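Long-range contacts in PspGI restriction endonuclease (Pyrococcus sp. GI-H, PDB 3BM3), which binds its substrate DNA in this complex and probably cleaves DNA at specific sites as a type II restriction endonuclease: residues Val212-Gly217 and Gln241-Phe246; Ile157-Lys162 and Trp188-Asp193. The protein carries 2 engineered substitutions. One frame throughout, in Å; residues are numbered along the deposited sequence.

Contact 1. Residues Val212-Gly217 and Gln241-Phe246; sequences VYVIDG and QKIRRF
Tyr213 lies alongside Arg244 on one face of two parallel strands, both side chains leaving the sheet in the same direction. At the root of Tyr213, CB is 4.0 Å from Arg244 O. The torsion chi1 of -68° sets CG anti to the carbonyl carbon, which places the ring beside Arg244: Tyr213 CD1 meets Arg245 O at 3.3 Å, the oxygen arriving at the ring edge near its plane. Tyr213 CE1 presses on Arg244 CB at 3.3 Å, Tyr213 CZ looks onto Arg244 CG at 3.9 Å, and OH hydrogen-bonds to Asp252. Arg244 bends at chi2 and chi3 and forms a salt bridge to the same carboxylate, so Asp252 ties both tips together. Strand 243-245 is an outermost strand of the chain's central mixed sheet, reached from strand 211-214 by a helical crossover. A parallel ladder joins them, starting with the nearly straight bond from Val212 N to Lys242 O (2.8 Å, 171°) and continuing through Arg244 N to Val212 O and Val214 N to Arg244 O. The last rung differs: Phe246 N reaches Val214 O at 2.7 Å from 33° above the carbonyl plane. On the face that carries Val212 and Ile243, Ile243 CG2 also touches Val214 CG1 at 4.2 Å. Beyond the ladder, Asp216 OD1 rests 3.3 Å from Arg245 CB, while its OD2 bonds to Ser247 and the Arg245 guanidinium pairs with Asp220.

Contact 2. Residues Ile157-Lys162 and Trp188-Asp193; sequences ITVKRK and WFVGFD. With nucleotides of chain A.
With CG anti to the backbone N (chi1 -174°) and every torsion to NE extended, Arg161 sends its guanidinium straight out along the DNA backbone, whereas Lys160, with CG anti to its carbonyl carbon, runs extended to CE before bending at its tip. The Arg161 guanidinium is used in two ways. Arg161 NH1 donates in plane to OP1 of DA6 of chain A at 3.0 Å, and O4' of that nucleotide sits 3.3 Å over the centre of one face, above CZ. Glu60 takes NE in a salt bridge, so that with the phosphate at NH1 the group is held from two sides. Lys162 N also donates to OP1 of DA6, at 2.9 Å, and Arg161 N grips OP1 of DC5 of chain A at 2.7 Å, so main chain and side chain together clamp two successive phosphates. Behind this end, Thr158, Val190 and Lys160 carry the regular parallel ladder, and Ile157 CG2 crosses Val190 CG2 obliquely at 3.7 Å. On the opposite face Lys160 CD meets Phe189 CE1 at 4.1 Å, roughly at right angles, before NZ pairs with Glu169. Past the regular ladder the two chains stay side by side, but the bonding changes: Phe192 N bonds to Arg161 O on a lone pair (3.0 Å, 149°) and only weakly to Lys160 O. Adjacent parallel strands of a beta-alpha-beta unit, ending at the DNA backbone, are consistent with the PD-(D/E)xK nuclease fold.

From the N terminus, the long helices 52-80 and 85-115 come before either contact. Contact 2 closes the first loop: the chain leaves strand 155-160, passes through helix 167-181 and returns as strand 186-191. Helix 198-206 then leads to strand 211-214, where contact 1 opens; helices 216-227 and 236-240 fill its loop before strand 243-245 closes it. The loops thus follow in series, neither nesting nor crossing. They meet in one sheet, where Tyr213 N and O probably hydrogen-bond to Phe189 O and Gly191 N, joining strands 186-191 and 211-214, so that the two contacts together span four consecutive parallel strands. Contact 2 reaches the DNA, while contact 1 stays about 10 Å from it at its nearest atom.

Contact 1. Residues Val212-Gly217 and Gln241-Phe246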
ATOM      1  N   VAL C 212     -12.247 -10.443   9.701  1.00 11.23           N
ATOM      2  CA  VAL C 212     -11.066 -10.615   8.876  1.00 11.25           C
ATOM      3  C   VAL C 212     -11.188 -11.963   8.237  1.00 11.55           C
ATOM      4  O   VAL C 212     -11.323 -12.949   8.955  1.00 11.21           O
ATOM      5  CB  VAL C 212      -9.813 -10.509   9.723  1.00 11.56           C
ATOM      6  CG1 VAL C 212      -8.618 -11.092   8.978  1.00 15.87           C
ATOM      7  CG2 VAL C 212      -9.589  -9.009  10.099  1.00 10.12           C
ATOM      8  N   TYR C 213     -11.102 -12.010   6.912  1.00 10.86           N
ATOM      9  CA  TYR C 213     -11.151 -13.258   6.160  1.00 10.45           C
ATOM     10  C   TYR C 213      -9.809 -13.574   5.551  1.00 12.12           C
ATOM     11  O   TYR C 213      -9.169 -12.704   4.982  1.00 11.23           O
ATOM     12  CB  TYR C 213     -12.187 -13.206   5.052  1.00 11.47           C
ATOM     13  CG  TYR C 213     -13.574 -13.142   5.645  1.00  9.73           C
ATOM     14  CD1 TYR C 213     -14.312 -14.296   5.839  1.00 10.72           C
ATOM     15  CD2 TYR C 213     -14.110 -11.926   6.050  1.00 10.82           C
ATOM     16  CE1 TYR C 213     -15.555 -14.244   6.408  1.00  9.34           C
ATOM     17  CE2 TYR C 213     -15.335 -11.840   6.616  1.00  9.03           C
ATOM     18  CZ  TYR C 213     -16.074 -13.021   6.811  1.00 11.16           C
ATOM     19  OH  TYR C 213     -17.321 -12.937   7.381  1.00 12.29           O
ATOM     20  N   VAL C 214      -9.393 -14.812   5.686  1.00 11.58           N
ATOM     21  CA  VAL C 214      -8.052 -15.215   5.318  1.00 12.59           C
ATOM     22  C   VAL C 214      -8.176 -16.387   4.342  1.00 12.34           C
ATOM     23  O   VAL C 214      -9.088 -17.183   4.423  1.00 11.79           O
ATOM     24  CB  VAL C 214      -7.195 -15.581   6.565  1.00 12.25           C
ATOM     25  CG1 VAL C 214      -7.204 -14.466   7.629  1.00 13.29           C
ATOM     26  CG2 VAL C 214      -7.632 -16.861   7.193  1.00 14.57           C
ATOM     27  N   ILE C 215      -7.282 -16.464   3.366  1.00 11.71           N
ATOM     28  CA  ILE C 215      -7.296 -17.554   2.435  1.00 12.51           C
ATOM     29  C   ILE C 215      -7.327 -18.844   3.271  1.00 11.00           C
ATOM     30  O   ILE C 215      -6.654 -18.945   4.276  1.00 10.71           O
ATOM     31  CB  ILE C 215      -6.073 -17.508   1.504  1.00 12.88           C
ATOM     32  CG1 ILE C 215      -6.190 -18.547   0.398  1.00 13.34           C
ATOM     33  CG2 ILE C 215      -4.744 -17.564   2.281  1.00 13.07           C
ATOM     34  CD1 ILE C 215      -5.230 -18.311  -0.764  1.00 15.54           C
ATOM     35  N   ASP C 216      -8.110 -19.825   2.844  1.00 11.74           N
ATOM     36  CA  ASP C 216      -8.400 -20.964   3.707  1.00 12.63           C
ATOM     37  C   ASP C 216      -7.156 -21.628   4.230  1.00 12.64           C
ATOM     38  O   ASP C 216      -7.119 -22.012   5.399  1.00 14.90           O
ATOM     39  CB  ASP C 216      -9.294 -21.983   3.018  1.00 12.26           C
ATOM     40  CG  ASP C 216     -10.718 -21.501   2.823  1.00 12.90           C
ATOM     41  OD1 ASP C 216     -11.006 -20.306   2.964  1.00 11.58           O
ATOM     42  OD2 ASP C 216     -11.558 -22.370   2.494  1.00 13.37           O
ATOM     43  N   GLY C 217      -6.142 -21.744   3.364  1.00 13.09           N
ATOM     44  CA  GLY C 217      -4.867 -22.389   3.680  1.00 13.75           C
ATOM     45  C   GLY C 217      -4.091 -21.778   4.819  1.00 13.73           C
ATOM     46  O   GLY C 217      -3.210 -22.405   5.396  1.00 14.23           O
ATOM     47  N   GLN C 241     -13.099 -15.435  16.943  1.00 15.67           N
ATOM     48  CA  GLN C 241     -14.467 -15.415  16.439  1.00 15.88           C
ATOM     49  C   GLN C 241     -14.669 -14.526  15.217  1.00 14.41           C
ATOM     50  O   GLN C 241     -15.573 -14.770  14.436  1.00 15.02           O
ATOM     51  CB  GLN C 241     -15.435 -14.987  17.523  1.00 16.96           C
ATOM     52  CG  GLN C 241     -15.538 -16.010  18.655  1.00 20.86           C
ATOM     53  CD  GLN C 241     -16.074 -15.426  19.971  1.00 24.65           C
ATOM     54  OE1 GLN C 241     -16.129 -16.126  20.993  1.00 28.82           O
ATOM     55  NE2 GLN C 241     -16.436 -14.126  19.956  1.00 27.71           N
ATOM     56  N   LYS C 242     -13.824 -13.510  15.099  1.00 13.47           N
ATOM     57  CA  LYS C 242     -13.905 -12.516  14.046  1.00 13.11           C
ATOM     58  C   LYS C 242     -12.939 -12.819  12.901  1.00 12.63           C
ATOM     59  O   LYS C 242     -12.899 -12.070  11.942  1.00 12.22           O
ATOM     60  CB  LYS C 242     -13.610 -11.141  14.632  1.00 13.67           C
ATOM     61  CG  LYS C 242     -14.706 -10.681  15.625  1.00 16.23           C
ATOM     62  CD  LYS C 242     -14.281  -9.502  16.535  1.00 20.78           C
ATOM     63  CE  LYS C 242     -15.316  -9.274  17.678  1.00 25.83           C
ATOM     64  NZ  LYS C 242     -15.291 -10.257  18.843  1.00 27.05           N
ATOM     65  N   ILE C 243     -12.160 -13.886  13.003  1.00 11.20           N
ATOM     66  CA  ILE C 243     -11.242 -14.271  11.934  1.00 11.21           C
ATOM     67  C   ILE C 243     -11.859 -15.483  11.291  1.00 11.49           C
ATOM     68  O   ILE C 243     -12.220 -16.402  11.975  1.00 11.67           O
ATOM     69  CB  ILE C 243      -9.833 -14.618  12.487  1.00 11.14           C
ATOM     70  CG1 ILE C 243      -9.200 -13.372  13.103  1.00 12.13           C
ATOM     71  CG2 ILE C 243      -8.952 -15.199  11.423  1.00 12.69           C
ATOM     72  CD1 ILE C 243      -7.982 -13.716  14.018  1.00 11.88           C
ATOM     73  N   ARG C 244     -11.964 -15.463   9.969  1.00 10.89           N
ATOM     74  CA  ARG C 244     -12.729 -16.463   9.257  1.00 11.62           C
ATOM     75  C   ARG C 244     -11.968 -16.905   8.026  1.00 11.84           C
ATOM     76  O   ARG C 244     -11.161 -16.167   7.478  1.00 11.93           O
ATOM     77  CB  ARG C 244     -14.075 -15.900   8.798  1.00 11.40           C
ATOM     78  CG  ARG C 244     -14.941 -15.241   9.837  1.00 13.58           C
ATOM     79  CD  ARG C 244     -15.619 -16.241  10.648  1.00 12.80           C
ATOM     80  NE  ARG C 244     -16.763 -16.800   9.916  1.00 12.15           N
ATOM     81  CZ  ARG C 244     -17.313 -17.977  10.192  1.00 13.42           C
ATOM     82  NH1 ARG C 244     -16.785 -18.748  11.130  1.00 13.80           N
ATOM     83  NH2 ARG C 244     -18.349 -18.392   9.508  1.00 14.26           N
ATOM     84  N   ARG C 245     -12.273 -18.107   7.568  1.00 11.60           N
ATOM     85  CA  ARG C 245     -11.785 -18.536   6.280  1.00 12.13           C
ATOM     86  C   ARG C 245     -12.505 -17.771   5.186  1.00 11.14           C
ATOM     87  O   ARG C 245     -13.697 -17.492   5.265  1.00 11.27           O
ATOM     88  CB  ARG C 245     -12.056 -20.038   6.115  1.00 12.94           C
ATOM     89  CG  ARG C 245     -11.324 -20.903   7.042  1.00 16.54           C
ATOM     90  CD  ARG C 245     -11.756 -22.344   6.786  1.00 18.33           C
ATOM     91  NE  ARG C 245     -10.916 -23.321   7.488  1.00 23.45           N
ATOM     92  CZ  ARG C 245     -11.110 -23.734   8.745  1.00 26.74           C
ATOM     93  NH1 ARG C 245     -12.118 -23.253   9.472  1.00 28.02           N
ATOM     94  NH2 ARG C 245     -10.291 -24.637   9.286  1.00 28.06           N
ATOM     95  N   PHE C 246     -11.779 -17.503   4.109  1.00 10.60           N
ATOM     96  CA  PHE C 246     -12.366 -16.942   2.908  1.00 10.81           C
ATOM     97  C   PHE C 246     -13.650 -17.658   2.505  1.00  9.33           C
ATOM     98  O   PHE C 246     -14.648 -17.045   2.171  1.00  9.80           O
ATOM     99  CB  PHE C 246     -11.349 -17.026   1.778  1.00 10.98           C
ATOM    100  CG  PHE C 246     -11.892 -16.585   0.452  1.00 11.14           C
ATOM    101  CD1 PHE C 246     -11.890 -15.253   0.107  1.00 13.40           C
ATOM    102  CD2 PHE C 246     -12.436 -17.498  -0.435  1.00 12.25           C
ATOM    103  CE1 PHE C 246     -12.366 -14.850  -1.122  1.00 15.34           C
ATOM    104  CE2 PHE C 246     -12.934 -17.084  -1.664  1.00 13.34           C
ATOM    105  CZ  PHE C 246     -12.889 -15.759  -1.991  1.00 13.96           C
TER

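Contact 2. Residues Ile157-Lys162 and Trp188-Asp193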
ATOM      1  N   ILE C 157     -16.868  -4.482   2.048  1.00 12.32           N
ATOM      2  CA  ILE C 157     -15.843  -5.500   1.970  1.00 12.99           C
ATOM      3  C   ILE C 157     -14.672  -4.964   1.196  1.00 13.34           C
ATOM      4  O   ILE C 157     -14.845  -4.494   0.055  1.00 12.44           O
ATOM      5  CB  ILE C 157     -16.327  -6.762   1.288  1.00 13.81           C
ATOM      6  CG1 ILE C 157     -17.604  -7.266   1.963  1.00 14.23           C
ATOM      7  CG2 ILE C 157     -15.218  -7.823   1.385  1.00 14.13           C
ATOM      8  CD1 ILE C 157     -18.195  -8.570   1.389  1.00 14.97           C
ATOM      9  N   THR C 158     -13.506  -4.994   1.823  0.50 13.00           N
ATOM     10  CA  THR C 158     -12.265  -4.629   1.173  0.50 14.26           C
ATOM     11  C   THR C 158     -11.568  -5.947   0.870  0.50 13.50           C
ATOM     12  O   THR C 158     -11.570  -6.861   1.693  0.50 13.72           O
ATOM     13  CB  THR C 158     -11.403  -3.689   2.054  0.50 15.25           C
ATOM     14  OG1 THR C 158     -12.098  -2.447   2.248  0.50 17.86           O
ATOM     15  CG2 THR C 158     -10.065  -3.412   1.375  0.50 18.50           C
ATOM     16  N   VAL C 159     -11.030  -6.067  -0.341  1.00 13.61           N
ATOM     17  CA  VAL C 159     -10.476  -7.286  -0.804  1.00 13.70           C
ATOM     18  C   VAL C 159      -9.062  -6.999  -1.303  1.00 12.61           C
ATOM     19  O   VAL C 159      -8.856  -6.036  -2.033  1.00 12.04           O
ATOM     20  CB  VAL C 159     -11.344  -7.821  -1.915  1.00 14.97           C
ATOM     21  CG1 VAL C 159     -10.669  -8.913  -2.659  1.00 19.59           C
ATOM     22  CG2 VAL C 159     -12.684  -8.285  -1.339  1.00 13.52           C
ATOM     23  N   LYS C 160      -8.109  -7.795  -0.850  1.00 12.29           N
ATOM     24  CA  LYS C 160      -6.725  -7.746  -1.335  1.00 11.88           C
ATOM     25  C   LYS C 160      -6.210  -9.133  -1.632  1.00 11.44           C
ATOM     26  O   LYS C 160      -6.649 -10.071  -1.006  1.00 12.14           O
ATOM     27  CB  LYS C 160      -5.805  -7.057  -0.326  1.00 12.83           C
ATOM     28  CG  LYS C 160      -6.142  -5.604  -0.169  1.00 13.09           C
ATOM     29  CD  LYS C 160      -5.162  -4.881   0.663  1.00 14.85           C
ATOM     30  CE  LYS C 160      -5.670  -3.486   0.952  1.00 16.18           C
ATOM     31  NZ  LYS C 160      -5.847  -2.698  -0.250  1.00 16.22           N
ATOM     32  N   ARG C 161      -5.303  -9.241  -2.599  1.00 11.33           N
ATOM     33  CA  ARG C 161      -4.674 -10.506  -2.915  1.00 11.39           C
ATOM     34  C   ARG C 161      -3.561 -10.652  -1.881  1.00 11.08           C
ATOM     35  O   ARG C 161      -3.849 -10.954  -0.712  1.00 11.19           O
ATOM     36  CB  ARG C 161      -4.217 -10.525  -4.357  1.00 10.51           C
ATOM     37  CG  ARG C 161      -3.683 -11.844  -4.826  1.00 11.71           C
ATOM     38  CD  ARG C 161      -3.343 -11.734  -6.282  1.00 12.93           C
ATOM     39  NE  ARG C 161      -2.782 -12.967  -6.809  1.00 12.85           N
ATOM     40  CZ  ARG C 161      -1.536 -13.402  -6.617  1.00 13.60           C
ATOM     41  NH1 ARG C 161      -0.686 -12.755  -5.820  1.00 11.34           N
ATOM     42  NH2 ARG C 161      -1.140 -14.546  -7.156  1.00 14.86           N
ATOM     43  N   LYS C 162      -2.308 -10.491  -2.274  1.00 10.16           N
ATOM     44  CA  LYS C 162      -1.278 -10.353  -1.248  1.00 10.33           C
ATOM     45  C   LYS C 162      -1.457  -9.010  -0.534  1.00  9.86           C
ATOM     46  O   LYS C 162      -1.846  -8.018  -1.132  1.00 10.87           O
ATOM     47  CB  LYS C 162       0.112 -10.532  -1.795  1.00 10.97           C
ATOM     48  CG  LYS C 162       0.327 -11.975  -2.160  1.00 10.11           C
ATOM     49  CD  LYS C 162       1.624 -12.205  -2.896  1.00 11.54           C
ATOM     50  CE  LYS C 162       1.880 -13.728  -3.116  1.00 12.53           C
ATOM     51  NZ  LYS C 162       3.143 -14.056  -3.828  1.00 10.79           N
ATOM     52  N   TRP C 188     -15.579  -5.474   6.491  1.00 11.61           N
ATOM     53  CA  TRP C 188     -14.925  -6.761   6.519  1.00 11.58           C
ATOM     54  C   TRP C 188     -13.728  -6.709   5.594  1.00 12.27           C
ATOM     55  O   TRP C 188     -13.783  -6.099   4.547  1.00 11.82           O
ATOM     56  CB  TRP C 188     -15.856  -7.891   6.073  1.00 11.89           C
ATOM     57  CG  TRP C 188     -17.087  -8.074   6.901  1.00 11.23           C
ATOM     58  CD1 TRP C 188     -17.462  -7.372   7.995  1.00 12.77           C
ATOM     59  CD2 TRP C 188     -18.136  -9.019   6.656  1.00 10.90           C
ATOM     60  NE1 TRP C 188     -18.685  -7.812   8.451  1.00 12.25           N
ATOM     61  CE2 TRP C 188     -19.101  -8.842   7.660  1.00 12.77           C
ATOM     62  CE3 TRP C 188     -18.318 -10.043   5.724  1.00 11.18           C
ATOM     63  CZ2 TRP C 188     -20.248  -9.626   7.725  1.00 12.23           C
ATOM     64  CZ3 TRP C 188     -19.482 -10.798   5.778  1.00 11.94           C
ATOM     65  CH2 TRP C 188     -20.403 -10.601   6.779  1.00 11.64           C
ATOM     66  N   PHE C 189     -12.660  -7.373   6.003  1.00 11.12           N
ATOM     67  CA  PHE C 189     -11.440  -7.406   5.223  1.00 11.18           C
ATOM     68  C   PHE C 189     -11.237  -8.816   4.748  1.00 10.35           C
ATOM     69  O   PHE C 189     -11.297  -9.782   5.518  1.00 11.16           O
ATOM     70  CB  PHE C 189     -10.261  -7.038   6.104  1.00 10.99           C
ATOM     71  CG  PHE C 189      -8.937  -7.094   5.408  1.00 12.50           C
ATOM     72  CD1 PHE C 189      -8.451  -5.968   4.756  1.00 15.46           C
ATOM     73  CD2 PHE C 189      -8.214  -8.248   5.365  1.00 14.01           C
ATOM     74  CE1 PHE C 189      -7.243  -6.020   4.063  1.00 17.17           C
ATOM     75  CE2 PHE C 189      -6.998  -8.293   4.677  1.00 13.89           C
ATOM     76  CZ  PHE C 189      -6.521  -7.180   4.057  1.00 14.24           C
ATOM     77  N   VAL C 190     -10.891  -8.918   3.477  1.00 11.23           N
ATOM     78  CA  VAL C 190     -10.556 -10.187   2.859  1.00 11.21           C
ATOM     79  C   VAL C 190      -9.157 -10.085   2.255  1.00 11.62           C
ATOM     80  O   VAL C 190      -8.907  -9.204   1.456  1.00 11.86           O
ATOM     81  CB  VAL C 190     -11.533 -10.528   1.718  1.00 11.66           C
ATOM     82  CG1 VAL C 190     -11.131 -11.811   1.053  1.00 14.71           C
ATOM     83  CG2 VAL C 190     -12.941 -10.559   2.218  1.00 11.41           C
ATOM     84  N   GLY C 191      -8.288 -11.007   2.655  1.00 12.03           N
ATOM     85  CA  GLY C 191      -6.962 -11.103   2.105  1.00 12.84           C
ATOM     86  C   GLY C 191      -6.851 -12.469   1.510  1.00 14.52           C
ATOM     87  O   GLY C 191      -7.526 -13.409   1.953  1.00 18.31           O
ATOM     88  N   PHE C 192      -6.079 -12.592   0.456  1.00 14.26           N
ATOM     89  CA  PHE C 192      -5.918 -13.876  -0.187  1.00 14.30           C
ATOM     90  C   PHE C 192      -4.421 -14.181  -0.196  1.00 14.10           C
ATOM     91  O   PHE C 192      -3.777 -14.283  -1.235  1.00 14.69           O
ATOM     92  CB  PHE C 192      -6.523 -13.837  -1.581  1.00 14.84           C
ATOM     93  CG  PHE C 192      -7.061 -15.166  -2.033  1.00 15.36           C
ATOM     94  CD1 PHE C 192      -8.061 -15.762  -1.331  1.00 16.04           C
ATOM     95  CD2 PHE C 192      -6.564 -15.790  -3.164  1.00 18.78           C
ATOM     96  CE1 PHE C 192      -8.555 -17.011  -1.706  1.00 17.88           C
ATOM     97  CE2 PHE C 192      -7.069 -17.014  -3.550  1.00 17.48           C
ATOM     98  CZ  PHE C 192      -8.090 -17.594  -2.816  1.00 16.31           C
ATOM     99  N   ASP C 193      -3.891 -14.311   1.015  1.00 12.69           N
ATOM    100  CA  ASP C 193      -2.459 -14.226   1.260  1.00 12.96           C
ATOM    101  C   ASP C 193      -2.116 -15.239   2.295  1.00 13.19           C
ATOM    102  O   ASP C 193      -2.525 -15.142   3.444  1.00 12.78           O
ATOM    103  CB  ASP C 193      -2.081 -12.800   1.718  1.00 12.24           C
ATOM    104  CG  ASP C 193      -0.592 -12.571   1.810  1.00 12.79           C
ATOM    105  OD1 ASP C 193       0.164 -13.555   1.913  1.00 14.42           O
ATOM    106  OD2 ASP C 193      -0.185 -11.381   1.824  1.00 11.25           O
TER
ATOM    107  P    DA A   6       0.167  -9.617  -5.718  1.00  9.97           P
ATOM    108  OP1  DA A   6      -0.813 -10.006  -4.665  1.00 11.65           O
ATOM    109  OP2  DA A   6       1.436 -10.384  -5.849  1.00 10.94           O
ATOM    110  O5'  DA A   6      -0.629  -9.639  -7.094  1.00  9.88           O
ATOM    111  C5'  DA A   6       0.070  -9.563  -8.327  1.00 10.56           C
ATOM    112  C4'  DA A   6       0.401 -10.955  -8.794  1.00 12.85           C
ATOM    113  O4'  DA A   6      -0.786 -11.640  -9.264  1.00 11.58           O
ATOM    114  C3'  DA A   6       1.406 -11.009  -9.943  1.00 14.21           C
ATOM    115  O3'  DA A   6       2.431 -11.926  -9.583  1.00 15.22           O
ATOM    116  C2'  DA A   6       0.592 -11.533 -11.113  1.00 17.75           C
ATOM    117  C1'  DA A   6      -0.424 -12.395 -10.403  1.00 18.15           C
ATOM    118  N9   DA A   6      -1.641 -12.697 -11.157  1.00 14.29           N
ATOM    119  C8   DA A   6      -2.620 -13.579 -10.778  1.00 16.26           C
ATOM    120  N7   DA A   6      -3.600 -13.685 -11.638  1.00 16.01           N
ATOM    121  C5   DA A   6      -3.248 -12.810 -12.654  1.00 13.82           C
ATOM    122  C6   DA A   6      -3.877 -12.473 -13.862  1.00 18.67           C
ATOM    123  N6   DA A   6      -5.040 -12.997 -14.260  1.00 17.21           N
ATOM    124  N1   DA A   6      -3.264 -11.572 -14.659  1.00 17.90           N
ATOM    125  C2   DA A   6      -2.096 -11.052 -14.256  1.00 17.28           C
ATOM    126  N3   DA A   6      -1.406 -11.291 -13.142  1.00 16.96           N
ATOM    127  C4   DA A   6      -2.043 -12.191 -12.373  1.00 14.49           C
ATOM    128  P    DC A   5      -4.634  -5.994  -4.584  1.00  9.89           P
ATOM    129  OP1  DC A   5      -5.182  -7.359  -4.520  1.00  9.02           O
ATOM    130  OP2  DC A   5      -4.741  -5.086  -3.411  1.00  9.47           O
ATOM    131  O5'  DC A   5      -3.096  -6.113  -4.974  1.00  7.21           O
ATOM    132  C5'  DC A   5      -2.719  -6.841  -6.131  1.00  9.12           C
ATOM    133  C4'  DC A   5      -1.231  -6.708  -6.346  1.00  7.30           C
ATOM    134  O4'  DC A   5      -0.952  -5.312  -6.557  1.00  9.41           O
ATOM    135  C3'  DC A   5      -0.403  -7.144  -5.137  1.00  8.34           C
ATOM    136  O3'  DC A   5       0.579  -8.086  -5.545  1.00  9.69           O
ATOM    137  C2'  DC A   5       0.254  -5.873  -4.633  1.00  9.96           C
ATOM    138  C1'  DC A   5       0.197  -4.937  -5.823  1.00  9.14           C
ATOM    139  N1   DC A   5       0.040  -3.536  -5.428  1.00  9.24           N
ATOM    140  C2   DC A   5       0.882  -2.580  -5.986  1.00 12.10           C
ATOM    141  O2   DC A   5       1.679  -2.932  -6.870  1.00 11.76           O
ATOM    142  N3   DC A   5       0.801  -1.297  -5.561  1.00  9.44           N
ATOM    143  C4   DC A   5      -0.100  -0.960  -4.631  1.00  9.32           C
ATOM    144  N4   DC A   5      -0.127   0.307  -4.212  1.00  9.54           N
ATOM    145  C5   DC A   5      -1.007  -1.910  -4.085  1.00  9.01           C
ATOM    146  C6   DC A   5      -0.904  -3.173  -4.505  1.00  9.54           C
TER